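Local coordinates for protein TRAP-type C4-dicarboxylate:H+ symport system substrate-binding component DctP (Shewanella oneidensis, PDB 4MX6) that binds succinate and probably delivers C4-dicarboxylates to a TRAP transporter as its periplasmic solute-binding component, at residues Asn122-Val127 with Tyr153-Met158. Numbering follows the deposited sequence. Where two conformers were deposited one is given.
Sequences NDMDAV and YLHNGM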
ATOM      1  N   ASN A 122       8.205  -0.448 -13.290  1.00 10.23           N
ATOM      2  CA  ASN A 122       8.021  -1.703 -14.008  1.00 11.61           C
ATOM      3  C   ASN A 122       7.712  -2.847 -13.050  1.00 11.42           C
ATOM      4  O   ASN A 122       6.897  -3.741 -13.343  1.00 12.64           O
ATOM      5  CB  ASN A 122       9.281  -2.083 -14.789  1.00 13.92           C
ATOM      6  CG  ASN A 122       9.547  -1.171 -15.971  1.00 16.32           C
ATOM      7  OD1 ASN A 122       8.674  -0.418 -16.398  1.00 16.86           O
ATOM      8  ND2 ASN A 122      10.759  -1.248 -16.518  1.00 18.09           N
ATOM      9  N   ASP A 123       8.380  -2.821 -11.906  1.00 10.66           N
ATOM     10  CA  ASP A 123       8.341  -3.935 -10.977  1.00 10.85           C
ATOM     11  C   ASP A 123       8.863  -3.476  -9.616  1.00  9.29           C
ATOM     12  O   ASP A 123       9.250  -2.313  -9.448  1.00  8.95           O
ATOM     13  CB  ASP A 123       9.143  -5.130 -11.515  1.00 13.36           C
ATOM     14  CG  ASP A 123      10.565  -4.776 -11.847  1.00 15.19           C
ATOM     15  OD1 ASP A 123      11.155  -3.914 -11.166  1.00 15.42           O
ATOM     16  OD2 ASP A 123      11.104  -5.376 -12.813  1.00 17.86           O
ATOM     17  N   MET A 124       8.881  -4.397  -8.660  0.60  8.61           N
ATOM     18  CA  MET A 124       9.235  -4.066  -7.285  0.60  7.86           C
ATOM     19  C   MET A 124      10.710  -3.726  -7.110  0.60  8.54           C
ATOM     20  O   MET A 124      11.081  -3.027  -6.175  0.60  9.07           O
ATOM     21  CB  MET A 124       8.839  -5.198  -6.348  0.60  7.44           C
ATOM     22  CG  MET A 124       7.341  -5.400  -6.272  0.60  7.35           C
ATOM     23  SD  MET A 124       6.498  -3.938  -5.700  0.60  7.63           S
ATOM     24  CE  MET A 124       7.023  -3.942  -4.010  0.60  7.98           C
ATOM     25  N   ASP A 125      11.560  -4.237  -7.984  1.00  9.80           N
ATOM     26  CA  ASP A 125      12.967  -3.859  -7.967  1.00 11.52           C
ATOM     27  C   ASP A 125      13.120  -2.355  -8.246  1.00 10.78           C
ATOM     28  O   ASP A 125      13.928  -1.670  -7.599  1.00 10.26           O
ATOM     29  CB  ASP A 125      13.774  -4.683  -8.975  1.00 15.41           C
ATOM     30  CG  ASP A 125      13.957  -6.138  -8.548  1.00 20.07           C
ATOM     31  OD1 ASP A 125      13.998  -6.420  -7.332  1.00 22.12           O
ATOM     32  OD2 ASP A 125      14.062  -7.007  -9.442  1.00 23.13           O
ATOM     33  N   ALA A 126      12.352  -1.842  -9.206  1.00  9.83           N
ATOM     34  CA  ALA A 126      12.408  -0.417  -9.532  1.00  9.46           C
ATOM     35  C   ALA A 126      11.849   0.419  -8.380  1.00  8.11           C
ATOM     36  O   ALA A 126      12.409   1.457  -8.027  1.00  8.61           O
ATOM     37  CB  ALA A 126      11.646  -0.144 -10.816  1.00 10.04           C
ATOM     38  N   VAL A 127      10.749  -0.045  -7.792  1.00  7.60           N
ATOM     39  CA  VAL A 127      10.178   0.638  -6.636  1.00  7.57           C
ATOM     40  C   VAL A 127      11.218   0.781  -5.534  1.00  7.37           C
ATOM     41  O   VAL A 127      11.422   1.860  -4.967  1.00  7.60           O
ATOM     42  CB  VAL A 127       8.960  -0.154  -6.083  1.00  8.32           C
ATOM     43  CG1 VAL A 127       8.479   0.448  -4.799  1.00  8.86           C
ATOM     44  CG2 VAL A 127       7.841  -0.198  -7.111  1.00  8.51           C
ATOM     45  N   TYR A 153      10.098   2.204   4.463  1.00  6.40           N
ATOM     46  CA  TYR A 153       9.171   1.698   3.462  1.00  6.57           C
ATOM     47  C   TYR A 153       8.998   0.197   3.679  1.00  6.20           C
ATOM     48  O   TYR A 153       9.972  -0.525   3.919  1.00  8.60           O
ATOM     49  CB  TYR A 153       9.710   1.929   2.057  1.00  6.54           C
ATOM     50  CG  TYR A 153       9.735   3.377   1.619  1.00  6.22           C
ATOM     51  CD1 TYR A 153       8.565   4.023   1.250  1.00  6.27           C
ATOM     52  CD2 TYR A 153      10.929   4.084   1.536  1.00  6.42           C
ATOM     53  CE1 TYR A 153       8.581   5.330   0.808  1.00  5.87           C
ATOM     54  CE2 TYR A 153      10.948   5.406   1.110  1.00  7.01           C
ATOM     55  CZ  TYR A 153       9.771   6.021   0.752  1.00  7.21           C
ATOM     56  OH  TYR A 153       9.742   7.323   0.299  1.00  8.49           O
ATOM     57  N   LEU A 154       7.769  -0.285   3.535  1.00  5.44           N
ATOM     58  CA  LEU A 154       7.466  -1.706   3.614  1.00  5.60           C
ATOM     59  C   LEU A 154       6.724  -2.087   2.334  1.00  5.61           C
ATOM     60  O   LEU A 154       5.757  -1.427   1.958  1.00  6.01           O
ATOM     61  CB  LEU A 154       6.617  -1.998   4.854  1.00  6.14           C
ATOM     62  CG  LEU A 154       6.072  -3.414   4.976  1.00  7.28           C
ATOM     63  CD1 LEU A 154       7.183  -4.437   5.154  1.00  7.98           C
ATOM     64  CD2 LEU A 154       5.093  -3.497   6.143  1.00  8.80           C
ATOM     65  N   HIS A 155       7.178  -3.145   1.684  1.00  5.70           N
ATOM     66  CA  HIS A 155       6.545  -3.577   0.443  1.00  5.68           C
ATOM     67  C   HIS A 155       5.263  -4.368   0.634  1.00  5.48           C
ATOM     68  O   HIS A 155       5.105  -5.111   1.609  1.00  6.32           O
ATOM     69  CB  HIS A 155       7.510  -4.449  -0.362  1.00  6.30           C
ATOM     70  CG  HIS A 155       8.748  -3.724  -0.766  1.00  6.85           C
ATOM     71  ND1 HIS A 155      10.017  -4.255  -0.762  1.00  9.16           N
ATOM     72  CD2 HIS A 155       8.878  -2.453  -1.204  1.00  6.23           C
ATOM     73  CE1 HIS A 155      10.871  -3.329  -1.178  1.00  7.09           C
ATOM     74  NE2 HIS A 155      10.198  -2.227  -1.443  1.00  9.81           N
ATOM     75  N   ASN A 156       4.374  -4.257  -0.355  1.00  5.59           N
ATOM     76  CA  ASN A 156       3.350  -5.269  -0.569  1.00  5.65           C
ATOM     77  C   ASN A 156       3.560  -5.889  -1.951  1.00  5.59           C
ATOM     78  O   ASN A 156       4.063  -7.010  -2.046  1.00  6.03           O
ATOM     79  CB  ASN A 156       1.938  -4.743  -0.340  1.00  5.95           C
ATOM     80  CG  ASN A 156       0.921  -5.866  -0.318  1.00  5.91           C
ATOM     81  OD1 ASN A 156       1.029  -6.830  -1.094  1.00  6.03           O
ATOM     82  ND2 ASN A 156      -0.041  -5.784   0.582  1.00  7.08           N
ATOM     83  N   GLY A 157       3.251  -5.155  -3.017  1.00  5.44           N
ATOM     84  CA  GLY A 157       3.427  -5.701  -4.347  1.00  6.33           C
ATOM     85  C   GLY A 157       2.835  -4.817  -5.414  1.00  5.50           C
ATOM     86  O   GLY A 157       2.316  -3.753  -5.128  1.00  5.93           O
ATOM     87  N   MET A 158       2.876  -5.297  -6.649  1.00  5.77           N
ATOM     88  CA  MET A 158       2.215  -4.605  -7.740  1.00  5.57           C
ATOM     89  C   MET A 158       0.722  -4.915  -7.703  1.00  5.50           C
ATOM     90  O   MET A 158       0.310  -5.991  -7.292  1.00  6.86           O
ATOM     91  CB  MET A 158       2.808  -5.021  -9.081  1.00  6.97           C
ATOM     92  CG  MET A 158       4.320  -4.858  -9.187  1.00  9.18           C
ATOM     93  SD  MET A 158       4.972  -3.216  -8.877  1.00 10.63           S
ATOM     94  CE  MET A 158       4.400  -2.348 -10.337  1.00 11.97           C
TER
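Met124, on the first turn of helix 124-132, lies between His155 and Met158 of strand 148-158 and illustrates how a flexible thioether can fit a helix start against a strand without any hydrogen bond between the two segments. Met124 is modelled in two conformers, and the contacts described are those of one. The tight part is sulfur-rich: Met124 SD stands 3.6 Å from Met158 SD and 3.8 Å from Gly157 C. Both thioether chains fold back at their second and third torsions and run in opposing senses past one another. The bend at chi3 (-70°) turns Met124 CE to the imidazole of His155, which it meets obliquely, 3.7 Å from CD2 and equally near CG and CB. His155 NE2 is hydrogen-bonded to Gln131 OE1, farther along the same helix.

Toward Asn122, which is exposed, the contact thins: Met158 CE comes no nearer than 4.1 Å to Asn122 O. Asp123, its CB pointing away from the strand, caps the helix, OD1 accepting from Ala126 N at 3.1 Å. Asn156 and Gly157 form a classic beta bulge opposite Leu244; the CB of Asn156 points away from the helix, and its ND2 is hydrogen-bonded to OH of the succinate-binding Tyr246. The contact is thus consistent with van der Waals packing of sulfurs, methyl and ring, while Asp123 is capped within its own segment and His155 and Asn156 bond beyond both.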